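Local coordinates for protein decapping nuclease RAI1 (Scheffersomyces stipitis, PDB 5BTO) that removes NAD caps from the 5' ends of RNAs, using a divalent metal cation, and stabilises and stimulates its partner, the exoribonuclease RAT1, at residues V136-D140 against G141-I145; I262-S265 against N266-V270; E306-T310 against E311-L315; E345-L348 against Q349-R353. One frame throughout, in Å; residues are numbered along the deposited sequence.

Overall arrangement
Four local contacts, each within one unbroken stretch, follow one another along the chain in series; none encloses or crosses another. Contact 1 closes the hairpin between strands 132-139 and 142-147 of the large mixed sheet. Contact 2 follows strand 254-261 of the four-stranded sheet and starts helix 266-286, and contact 3 turns the chain from the edge strand 302-309 of the same sheet into helix 313-318; their centres are about 18 Å apart. Contact 4 ends helix 333-350 and returns to contact 1: Val-136 and Leu-143 pack on Ile-351 and Leu-348, and Arg-353 NH1 reaches Gly-141 O. Contacts 2 and 3 lie across the chain's centre from contact 1.

Contact 1 (V136-D140 against G141-I145); sequences VLAYD and GQLFI
Phe-144 keeps its CG beside the backbone N (chi1 -63°), whereas Tyr-139 holds its CG anti to the backbone N (chi1 178°), and the two torsions bring the phenylalanine ring diagonally across a beta hairpin to the tyrosine. The leading corner of that ring, CE1, lies 3.8 Å from Tyr-139 CB and near the plane of the tyrosine ring, at its edge. In its own plane the Phe-144 ring turns an edge to two carbonyl oxygens, Leu-137 O and Tyr-139 O, with CE1 3.5 Å from the latter. On the other face of the sheet, Val-136 and Ile-145 run side by side, CG1 to CG1 at 3.9 Å. Leu-143 divides its branches between neighbours there: CD2 rests on Ala-138 CB at 3.8 Å while CD1 turns to Val-136 CG1.

The hairpin has a type I' turn, with Asp-140 and Gly-141 both at positive phi. Glycine suits Gly-141 because its phi is positive and a CB would collide with Asp-140 O. Leu-137 with Phe-144 and Tyr-139 with Gln-142 are the hydrogen-bonded pairs. The closing bond, Gln-142 N to Tyr-139 O at 2.9 Å, comes in from above the carbonyl plane; its partner, Tyr-139 N to Gln-142 O at 2.8 Å, is straighter.

Arg-398 reaches both Asp-140 OD2, in a salt bridge, and Gln-142 OE1. Helix 378-388 packs on Leu-137 and Tyr-139, helix 392-400 on Tyr-139, while strand 142-147 pairs in parallel with strand 111-114, which carries the substrate-binding Tyr-114.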
loop_
_atom_site.group_PDB
_atom_site.type_symbol
_atom_site.label_atom_id
_atom_site.label_comp_id
_atom_site.label_asym_id
_atom_site.label_seq_id
_atom_site.Cartn_x
_atom_site.Cartn_y
_atom_site.Cartn_z
ATOM N N VAL A 136 12.237 16.650 -2.401
ATOM C CA VAL A 136 13.297 15.671 -2.547
ATOM C C VAL A 136 14.004 15.902 -3.861
ATOM O O VAL A 136 13.365 16.103 -4.889
ATOM C CB VAL A 136 12.751 14.230 -2.554
ATOM C CG1 VAL A 136 13.896 13.236 -2.610
ATOM C CG2 VAL A 136 11.857 13.981 -1.348
ATOM N N LEU A 137 15.326 15.867 -3.854
ATOM C CA LEU A 137 16.002 15.937 -5.143
ATOM C C LEU A 137 17.301 15.165 -5.146
ATOM O O LEU A 137 17.965 15.014 -4.105
ATOM C CB LEU A 137 16.216 17.380 -5.574
ATOM C CG LEU A 137 17.106 18.209 -4.666
ATOM C CD1 LEU A 137 18.564 17.983 -5.044
ATOM C CD2 LEU A 137 16.744 19.662 -4.775
ATOM N N ALA A 138 17.646 14.666 -6.327
ATOM C CA ALA A 138 18.859 13.898 -6.514
ATOM C C ALA A 138 19.989 14.822 -6.919
ATOM O O ALA A 138 19.836 15.661 -7.807
ATOM C CB ALA A 138 18.647 12.825 -7.584
ATOM N N TYR A 139 21.126 14.663 -6.259
ATOM C CA TYR A 139 22.313 15.411 -6.610
ATOM C C TYR A 139 23.534 14.611 -6.175
ATOM O O TYR A 139 23.562 14.048 -5.079
ATOM C CB TYR A 139 22.288 16.796 -5.951
ATOM C CG TYR A 139 23.526 17.612 -6.229
ATOM C CD1 TYR A 139 23.694 18.257 -7.452
ATOM C CD2 TYR A 139 24.523 17.740 -5.271
ATOM C CE1 TYR A 139 24.840 19.001 -7.713
ATOM C CE2 TYR A 139 25.662 18.474 -5.522
ATOM C CZ TYR A 139 25.816 19.106 -6.740
ATOM O OH TYR A 139 26.956 19.842 -6.982
ATOM N N ASP A 140 24.532 14.538 -7.048
ATOM C CA ASP A 140 25.747 13.789 -6.756
ATOM C C ASP A 140 25.449 12.387 -6.223
ATOM O O ASP A 140 26.104 11.916 -5.298
ATOM C CB ASP A 140 26.618 14.570 -5.771
ATOM C CG ASP A 140 28.099 14.237 -5.889
ATOM O OD1 ASP A 140 28.509 13.551 -6.851
ATOM O OD2 ASP A 140 28.867 14.690 -5.017
ATOM N N GLY A 141 24.459 11.724 -6.812
ATOM C CA GLY A 141 24.149 10.351 -6.459
ATOM C C GLY A 141 23.461 10.178 -5.116
ATOM O O GLY A 141 23.404 9.070 -4.590
ATOM N N GLN A 142 22.931 11.269 -4.574
ATOM C CA GLN A 142 22.324 11.256 -3.240
ATOM C C GLN A 142 20.988 11.989 -3.247
ATOM O O GLN A 142 20.768 12.877 -4.075
ATOM C CB GLN A 142 23.274 11.915 -2.229
ATOM C CG GLN A 142 24.627 11.251 -2.167
ATOM C CD GLN A 142 25.598 11.950 -1.233
ATOM O OE1 GLN A 142 25.664 13.180 -1.182
ATOM N NE2 GLN A 142 26.354 11.160 -0.481
ATOM N N LEU A 143 20.084 11.608 -2.346
ATOM C CA LEU A 143 18.818 12.327 -2.210
ATOM C C LEU A 143 18.870 13.309 -1.047
ATOM O O LEU A 143 19.261 12.949 0.057
ATOM C CB LEU A 143 17.644 11.366 -1.997
ATOM C CG LEU A 143 17.329 10.370 -3.109
ATOM C CD1 LEU A 143 15.989 9.671 -2.810
ATOM C CD2 LEU A 143 17.297 11.073 -4.476
ATOM N N PHE A 144 18.477 14.548 -1.309
ATOM C CA PHE A 144 18.395 15.577 -0.277
ATOM C C PHE A 144 16.928 15.860 -0.004
ATOM O O PHE A 144 16.151 16.079 -0.940
ATOM C CB PHE A 144 19.131 16.846 -0.737
ATOM C CG PHE A 144 20.603 16.640 -0.957
ATOM C CD1 PHE A 144 21.067 16.004 -2.102
ATOM C CD2 PHE A 144 21.522 17.079 -0.021
ATOM C CE1 PHE A 144 22.422 15.802 -2.310
ATOM C CE2 PHE A 144 22.881 16.885 -0.219
ATOM C CZ PHE A 144 23.333 16.241 -1.358
ATOM N N ILE A 145 16.533 15.807 1.268
ATOM C CA ILE A 145 15.117 15.935 1.628
ATOM C C ILE A 145 14.923 17.030 2.665
ATOM O O ILE A 145 15.573 17.009 3.720
ATOM C CB ILE A 145 14.570 14.609 2.197
ATOM C CG1 ILE A 145 14.789 13.472 1.184
ATOM C CG2 ILE A 145 13.076 14.741 2.569
ATOM C CD1 ILE A 145 14.260 12.119 1.628
#

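Contact 2 (I262-S265 against N266-V270); sequences ILES and NGQVV
Ser-265 lays its OG beside Gln-268 CG, 3.4 Å away, and, as N-cap of helix 266-286, accepts with the same oxygen from Gln-268 N at 3.2 Å. With chi1 at 68° the hydroxyl sits between the backbone N and the carbonyl carbon, turned toward the first helical turn. The serine's carbonyl faces the same turn. Val-269 N donates to Ser-265 O at 3.1 Å, the first bond of the regular helical pattern, and Gln-268 N adds a weak second bond to that oxygen. Val-269 CG2 lies 3.4 Å from Ser-265 O.

Ahead of the cap, Leu-263 is the centre of an inverse gamma turn in the loop between strand 254-261 and helix 266-286. Leu-263 CB makes an apolar contact with Val-269 CG2 at 4.3 Å; separately, Leu-263 CD2 lies near the carbonyl oxygen Gln-268 O. Glu-264 OE2 forms a salt bridge with Arg-261. The strand that leads into this turn carries Glu-256 and Leu-257 of the metal site and the substrate-binding Lys-258.

Gln-268 is bent at chi2, and a water links its end to the cap: the water lies 2.7 Å from Ser-265 OG and accepts from Gln-268 NE2 at 3.2 Å.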
loop_
_atom_site.group_PDB
_atom_site.type_symbol
_atom_site.label_atom_id
_atom_site.label_comp_id
_atom_site.label_asym_id
_atom_site.label_seq_id
_atom_site.Cartn_x
_atom_site.Cartn_y
_atom_site.Cartn_z
ATOM N N ILE A 262 0.499 16.174 34.194
ATOM C CA ILE A 262 0.328 15.014 35.065
ATOM C C ILE A 262 -0.822 14.137 34.591
ATOM O O ILE A 262 -1.783 14.628 33.998
ATOM C CB ILE A 262 0.079 15.418 36.535
ATOM C CG1 ILE A 262 -1.067 16.420 36.639
ATOM C CG2 ILE A 262 1.342 16.010 37.146
ATOM C CD1 ILE A 262 -1.375 16.829 38.088
ATOM N N LEU A 263 -0.702 12.838 34.854
ATOM C CA LEU A 263 -1.636 11.842 34.348
ATOM C C LEU A 263 -2.790 11.642 35.323
ATOM O O LEU A 263 -2.853 10.641 36.027
ATOM C CB LEU A 263 -0.913 10.515 34.120
ATOM C CG LEU A 263 0.322 10.564 33.220
ATOM C CD1 LEU A 263 0.912 9.165 33.013
ATOM C CD2 LEU A 263 -0.034 11.192 31.881
ATOM N N GLU A 264 -3.720 12.588 35.343
ATOM C CA GLU A 264 -4.792 12.557 36.336
ATOM C C GLU A 264 -6.114 11.986 35.822
ATOM O O GLU A 264 -7.113 11.958 36.547
ATOM C CB GLU A 264 -4.988 13.944 36.958
ATOM C CG GLU A 264 -5.016 15.098 35.967
ATOM C CD GLU A 264 -5.079 16.443 36.671
ATOM O OE1 GLU A 264 -5.380 16.455 37.882
ATOM O OE2 GLU A 264 -4.820 17.483 36.025
ATOM N N SER A 265 -6.122 11.529 34.576
ATOM C CA SER A 265 -7.323 10.934 33.992
ATOM C C SER A 265 -6.925 10.048 32.823
ATOM O O SER A 265 -5.807 10.147 32.324
ATOM C CB SER A 265 -8.279 12.019 33.492
ATOM O OG SER A 265 -7.725 12.698 32.372
ATOM N N ASN A 266 -7.840 9.182 32.393
ATOM C CA ASN A 266 -7.587 8.340 31.225
ATOM C C ASN A 266 -7.291 9.194 30.004
ATOM O O ASN A 266 -6.401 8.877 29.204
ATOM C CB ASN A 266 -8.774 7.411 30.955
ATOM C CG ASN A 266 -8.982 6.391 32.059
ATOM O OD1 ASN A 266 -8.031 5.954 32.704
ATOM N ND2 ASN A 266 -10.234 6.007 32.281
ATOM N N GLY A 267 -8.029 10.292 29.868
ATOM C CA GLY A 267 -7.813 11.222 28.776
ATOM C C GLY A 267 -6.399 11.771 28.712
ATOM O O GLY A 267 -5.846 11.956 27.622
ATOM N N GLN A 268 -5.805 12.029 29.875
ATOM C CA GLN A 268 -4.449 12.554 29.912
ATOM C C GLN A 268 -3.466 11.445 29.552
ATOM O O GLN A 268 -2.430 11.696 28.935
ATOM C CB GLN A 268 -4.117 13.168 31.280
ATOM C CG GLN A 268 -4.926 14.411 31.637
ATOM C CD GLN A 268 -4.766 15.549 30.641
ATOM O OE1 GLN A 268 -3.721 15.707 30.001
ATOM N NE2 GLN A 268 -5.810 16.351 30.504
ATOM N N VAL A 269 -3.791 10.209 29.918
ATOM C CA VAL A 269 -2.954 9.079 29.517
ATOM C C VAL A 269 -2.967 8.968 27.993
ATOM O O VAL A 269 -1.931 8.726 27.358
ATOM C CB VAL A 269 -3.411 7.766 30.160
ATOM C CG1 VAL A 269 -2.548 6.615 29.678
ATOM C CG2 VAL A 269 -3.312 7.882 31.675
ATOM N N VAL A 270 -4.145 9.169 27.411
ATOM C CA VAL A 270 -4.263 9.201 25.948
ATOM C C VAL A 270 -3.350 10.247 25.325
ATOM O O VAL A 270 -2.600 9.954 24.371
ATOM C CB VAL A 270 -5.707 9.497 25.520
ATOM C CG1 VAL A 270 -5.761 9.919 24.049
ATOM C CG2 VAL A 270 -6.569 8.284 25.772
HETATM O O HOH W 1 -8.380 15.346 32.066
#

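Contact 3 (E306-T310 against E311-L315); sequences ELYKT and EEIPL
This is a strand-to-helix turn, in which the outermost strand 302-309 of the four-stranded sheet gives way through a short 3-10 segment to helix 313-318. With CG between the backbone N and the carbonyl carbon (chi1 79°) and the chain extended beyond it, Glu-312 folds back on the strand end: its OE2 accepts from Lys-309 N at 2.9 Å, a nearly straight bond (167°) that meets the oxygen on its anti side, somewhat out of the carboxylate plane. Glu-312 N donates in return to Lys-309 O at 3.0 Å. With an alanine in place of Glu-312, Lys-309 N is likely to lose this acceptor, leaving the strand end freer to shift against the turn.

The lysine chain crosses Glu-312 at about a right angle, its CG 3.5 Å from OE2. It then stretches past Glu-311 CG to a weak salt bridge, Lys-309 NZ to Glu-311 OE2 at 3.4 Å. One residue on, Ile-313 N bonds to Thr-310 O at 3.1 Å. Thr-310 OG1 is held by Ile-288 O.

Successive i to i+3 backbone bonds mark a 3-10 turn, here in the PD-(D/E)XK nuclease domain, with the Thr-310 side chain about 7 Å from that of the metal ligand Glu-256.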
loop_
_atom_site.group_PDB
_atom_site.type_symbol
_atom_site.label_atom_id
_atom_site.label_comp_id
_atom_site.label_asym_id
_atom_site.label_seq_id
_atom_site.Cartn_x
_atom_site.Cartn_y
_atom_site.Cartn_z
ATOM N N GLU A 306 10.253 11.408 35.341
ATOM C CA GLU A 306 10.462 9.996 35.063
ATOM C C GLU A 306 11.512 9.814 33.984
ATOM O O GLU A 306 11.457 10.467 32.935
ATOM C CB GLU A 306 9.155 9.330 34.618
ATOM C CG GLU A 306 8.056 9.364 35.681
ATOM C CD GLU A 306 8.308 8.397 36.826
ATOM O OE1 GLU A 306 9.231 7.560 36.720
ATOM O OE2 GLU A 306 7.580 8.475 37.839
ATOM N N LEU A 307 12.457 8.921 34.257
ATOM C CA LEU A 307 13.498 8.545 33.306
ATOM C C LEU A 307 13.065 7.306 32.540
ATOM O O LEU A 307 12.655 6.308 33.144
ATOM C CB LEU A 307 14.804 8.236 34.054
ATOM C CG LEU A 307 15.934 7.635 33.209
ATOM C CD1 LEU A 307 16.447 8.647 32.207
ATOM C CD2 LEU A 307 17.079 7.165 34.110
ATOM N N TYR A 308 13.160 7.366 31.211
ATOM C CA TYR A 308 12.868 6.224 30.353
ATOM C C TYR A 308 14.127 5.802 29.623
ATOM O O TYR A 308 14.942 6.647 29.272
ATOM C CB TYR A 308 11.839 6.604 29.273
ATOM C CG TYR A 308 10.475 6.943 29.797
ATOM C CD1 TYR A 308 10.231 8.166 30.407
ATOM C CD2 TYR A 308 9.420 6.047 29.671
ATOM C CE1 TYR A 308 8.978 8.482 30.897
ATOM C CE2 TYR A 308 8.170 6.356 30.164
ATOM C CZ TYR A 308 7.958 7.578 30.776
ATOM O OH TYR A 308 6.718 7.909 31.273
ATOM N N LYS A 309 14.287 4.508 29.375
ATOM C CA LYS A 309 15.204 4.103 28.316
ATOM C C LYS A 309 14.383 3.959 27.043
ATOM O O LYS A 309 13.293 3.398 27.059
ATOM C CB LYS A 309 15.992 2.830 28.644
ATOM C CG LYS A 309 15.214 1.569 28.926
ATOM C CD LYS A 309 16.208 0.416 29.149
ATOM C CE LYS A 309 15.504 -0.907 29.427
ATOM N NZ LYS A 309 16.475 -2.031 29.535
ATOM N N THR A 310 14.897 4.500 25.946
ATOM C CA THR A 310 14.160 4.497 24.689
ATOM C C THR A 310 13.649 3.103 24.335
ATOM O O THR A 310 12.503 2.932 23.891
ATOM C CB THR A 310 15.043 5.068 23.572
ATOM O OG1 THR A 310 15.447 6.391 23.942
ATOM C CG2 THR A 310 14.278 5.131 22.235
ATOM N N GLU A 311 14.481 2.094 24.554
ATOM C CA GLU A 311 14.137 0.747 24.109
ATOM C C GLU A 311 12.988 0.108 24.891
ATOM O O GLU A 311 12.448 -0.907 24.458
ATOM C CB GLU A 311 15.365 -0.160 24.135
ATOM C CG GLU A 311 15.986 -0.329 25.509
ATOM C CD GLU A 311 17.206 -1.236 25.489
ATOM O OE1 GLU A 311 17.474 -1.858 24.438
ATOM O OE2 GLU A 311 17.898 -1.325 26.524
ATOM N N GLU A 312 12.634 0.675 26.049
ATOM C CA GLU A 312 11.530 0.118 26.834
ATOM C C GLU A 312 10.183 0.746 26.464
ATOM O O GLU A 312 9.135 0.257 26.884
ATOM C CB GLU A 312 11.787 0.230 28.346
ATOM C CG GLU A 312 11.518 1.607 28.948
ATOM C CD GLU A 312 11.958 1.706 30.411
ATOM O OE1 GLU A 312 11.749 0.727 31.169
ATOM O OE2 GLU A 312 12.513 2.758 30.803
ATOM N N ILE A 313 10.202 1.805 25.657
ATOM C CA ILE A 313 8.958 2.507 25.356
ATOM C C ILE A 313 7.958 1.678 24.525
ATOM O O ILE A 313 6.762 1.687 24.811
ATOM C CB ILE A 313 9.198 3.895 24.704
ATOM C CG1 ILE A 313 9.887 4.833 25.711
ATOM C CG2 ILE A 313 7.870 4.498 24.241
ATOM C CD1 ILE A 313 10.332 6.170 25.120
ATOM N N PRO A 314 8.440 0.960 23.498
ATOM C CA PRO A 314 7.458 0.210 22.694
ATOM C C PRO A 314 6.620 -0.762 23.527
ATOM O O PRO A 314 5.420 -0.894 23.276
ATOM C CB PRO A 314 8.336 -0.534 21.678
ATOM C CG PRO A 314 9.505 0.395 21.490
ATOM C CD PRO A 314 9.787 0.930 22.893
ATOM N N LEU A 315 7.229 -1.410 24.519
ATOM C CA LEU A 315 6.493 -2.357 25.348
ATOM C C LEU A 315 5.541 -1.641 26.317
ATOM O O LEU A 315 4.430 -2.118 26.579
ATOM C CB LEU A 315 7.451 -3.283 26.100
ATOM C CG LEU A 315 6.797 -4.369 26.950
ATOM C CD1 LEU A 315 5.910 -5.289 26.113
ATOM C CD2 LEU A 315 7.870 -5.158 27.682
#

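Contact 4 (E345-L348 against Q349-R353); sequences EWLL and QEIPR
Gln-349, Leu-348 and Trp-346 carry this contact, which forms the last turn of helix 333-350 and its exit into a loop at Ile-351. Gln-349 lies alongside Glu-345, with amide and carboxylate planes 29° apart. Its NE2 approaches the apolar part of Glu-345, 3.5 Å from CG.

Next to Glu-345, Trp-346 holds its CG anti to the backbone N (chi1 -172°), and Glu-350, one turn on, sets its CG over the indole face (chi1 -62°, beside the backbone N), its bend at chi2 directing only the carboxylate. This CH-pi contact puts Glu-350 CG 3.8 Å from the centroid of the five-membered ring. Glu-350 OE1 pairs with Lys-10. The indole also packs on Phe-371 and Leu-373 of strand 370-375 and on Lys-45 of the second subunit, and a serine at Trp-346 would probably deprive Glu-350 CG of its ring face and open a gap against that strand.

Arg-353, bent at chi2 and chi3, folds back so that one face of its guanidinium lies against Leu-348 CD2, with NH2 3.6 Å away. Asp-110 engages Arg-353 NH1. One water donates to Leu-348 O at 2.7 Å and to Ile-351 O at 2.8 Å, and accepts from Arg-353 NE.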
loop_
_atom_site.group_PDB
_atom_site.type_symbol
_atom_site.label_atom_id
_atom_site.label_comp_id
_atom_site.label_asym_id
_atom_site.label_seq_id
_atom_site.Cartn_x
_atom_site.Cartn_y
_atom_site.Cartn_z
ATOM N N GLU A 345 12.434 2.777 1.158
ATOM C CA GLU A 345 12.736 1.903 0.015
ATOM C C GLU A 345 12.048 2.386 -1.271
ATOM O O GLU A 345 12.649 2.392 -2.349
ATOM C CB GLU A 345 12.310 0.472 0.323
ATOM C CG GLU A 345 12.622 -0.528 -0.780
ATOM C CD GLU A 345 11.981 -1.881 -0.517
ATOM O OE1 GLU A 345 10.737 -1.936 -0.446
ATOM O OE2 GLU A 345 12.714 -2.886 -0.370
ATOM N N TRP A 346 10.784 2.784 -1.146
ATOM C CA TRP A 346 10.012 3.261 -2.286
ATOM C C TRP A 346 10.632 4.527 -2.886
ATOM O O TRP A 346 10.796 4.630 -4.103
ATOM C CB TRP A 346 8.569 3.525 -1.845
ATOM C CG TRP A 346 7.592 3.843 -2.933
ATOM C CD1 TRP A 346 7.175 3.011 -3.934
ATOM C CD2 TRP A 346 6.861 5.064 -3.092
ATOM N NE1 TRP A 346 6.234 3.649 -4.714
ATOM C CE2 TRP A 346 6.021 4.908 -4.217
ATOM C CE3 TRP A 346 6.838 6.278 -2.394
ATOM C CZ2 TRP A 346 5.167 5.918 -4.662
ATOM C CZ3 TRP A 346 5.989 7.282 -2.830
ATOM C CH2 TRP A 346 5.162 7.095 -3.966
ATOM N N LEU A 347 10.998 5.485 -2.038
ATOM C CA LEU A 347 11.586 6.719 -2.548
ATOM C C LEU A 347 12.856 6.430 -3.318
ATOM O O LEU A 347 13.073 6.988 -4.394
ATOM C CB LEU A 347 11.869 7.721 -1.430
ATOM C CG LEU A 347 10.626 8.265 -0.728
ATOM C CD1 LEU A 347 11.035 9.189 0.407
ATOM C CD2 LEU A 347 9.719 8.990 -1.719
ATOM N N LEU A 348 13.701 5.560 -2.770
ATOM C CA LEU A 348 14.953 5.228 -3.447
ATOM C C LEU A 348 14.730 4.470 -4.764
ATOM O O LEU A 348 15.516 4.607 -5.695
ATOM C CB LEU A 348 15.908 4.478 -2.515
ATOM C CG LEU A 348 16.501 5.370 -1.421
ATOM C CD1 LEU A 348 17.266 4.549 -0.382
ATOM C CD2 LEU A 348 17.388 6.456 -2.010
ATOM N N GLN A 349 13.657 3.682 -4.832
ATOM C CA GLN A 349 13.314 2.944 -6.045
ATOM C C GLN A 349 12.714 3.834 -7.131
ATOM O O GLN A 349 12.946 3.614 -8.328
ATOM C CB GLN A 349 12.327 1.816 -5.731
ATOM C CG GLN A 349 12.940 0.587 -5.081
ATOM C CD GLN A 349 11.914 -0.514 -4.843
ATOM O OE1 GLN A 349 10.784 -0.433 -5.326
ATOM N NE2 GLN A 349 12.305 -1.547 -4.097
ATOM N N GLU A 350 11.951 4.842 -6.718
ATOM C CA GLU A 350 11.149 5.630 -7.661
ATOM C C GLU A 350 11.790 6.936 -8.141
ATOM O O GLU A 350 11.379 7.489 -9.162
ATOM C CB GLU A 350 9.766 5.917 -7.065
ATOM C CG GLU A 350 8.953 4.665 -6.776
ATOM C CD GLU A 350 8.698 3.845 -8.027
ATOM O OE1 GLU A 350 8.586 4.437 -9.124
ATOM O OE2 GLU A 350 8.624 2.607 -7.918
ATOM N N ILE A 351 12.796 7.423 -7.424
ATOM C CA ILE A 351 13.468 8.655 -7.825
ATOM C C ILE A 351 14.820 8.309 -8.440
ATOM O O ILE A 351 15.701 7.845 -7.743
ATOM C CB ILE A 351 13.672 9.602 -6.614
ATOM C CG1 ILE A 351 12.320 9.989 -6.006
ATOM C CG2 ILE A 351 14.454 10.849 -7.022
ATOM C CD1 ILE A 351 12.414 10.804 -4.736
ATOM N N PRO A 352 14.974 8.504 -9.764
ATOM C CA PRO A 352 16.245 8.169 -10.423
ATOM C C PRO A 352 17.421 8.890 -9.775
ATOM O O PRO A 352 17.408 10.114 -9.668
ATOM C CB PRO A 352 16.038 8.654 -11.864
ATOM C CG PRO A 352 14.564 8.610 -12.062
ATOM C CD PRO A 352 13.957 8.973 -10.718
ATOM N N ARG A 353 18.428 8.140 -9.343
ATOM C CA ARG A 353 19.481 8.731 -8.531
ATOM C C ARG A 353 20.421 9.597 -9.342
ATOM O O ARG A 353 21.026 10.525 -8.808
ATOM C CB ARG A 353 20.293 7.662 -7.799
ATOM C CG ARG A 353 21.123 8.229 -6.656
ATOM C CD ARG A 353 20.308 8.333 -5.365
ATOM N NE ARG A 353 19.933 7.006 -4.897
ATOM C CZ ARG A 353 20.682 6.262 -4.090
ATOM N NH1 ARG A 353 21.850 6.722 -3.643
ATOM N NH2 ARG A 353 20.268 5.056 -3.737
HETATM O O HOH W 2 18.468 3.656 -5.415
HETATM O O HOH W 3 17.313 6.560 -5.795
HETATM O O HOH W 4 16.032 4.535 -8.509
#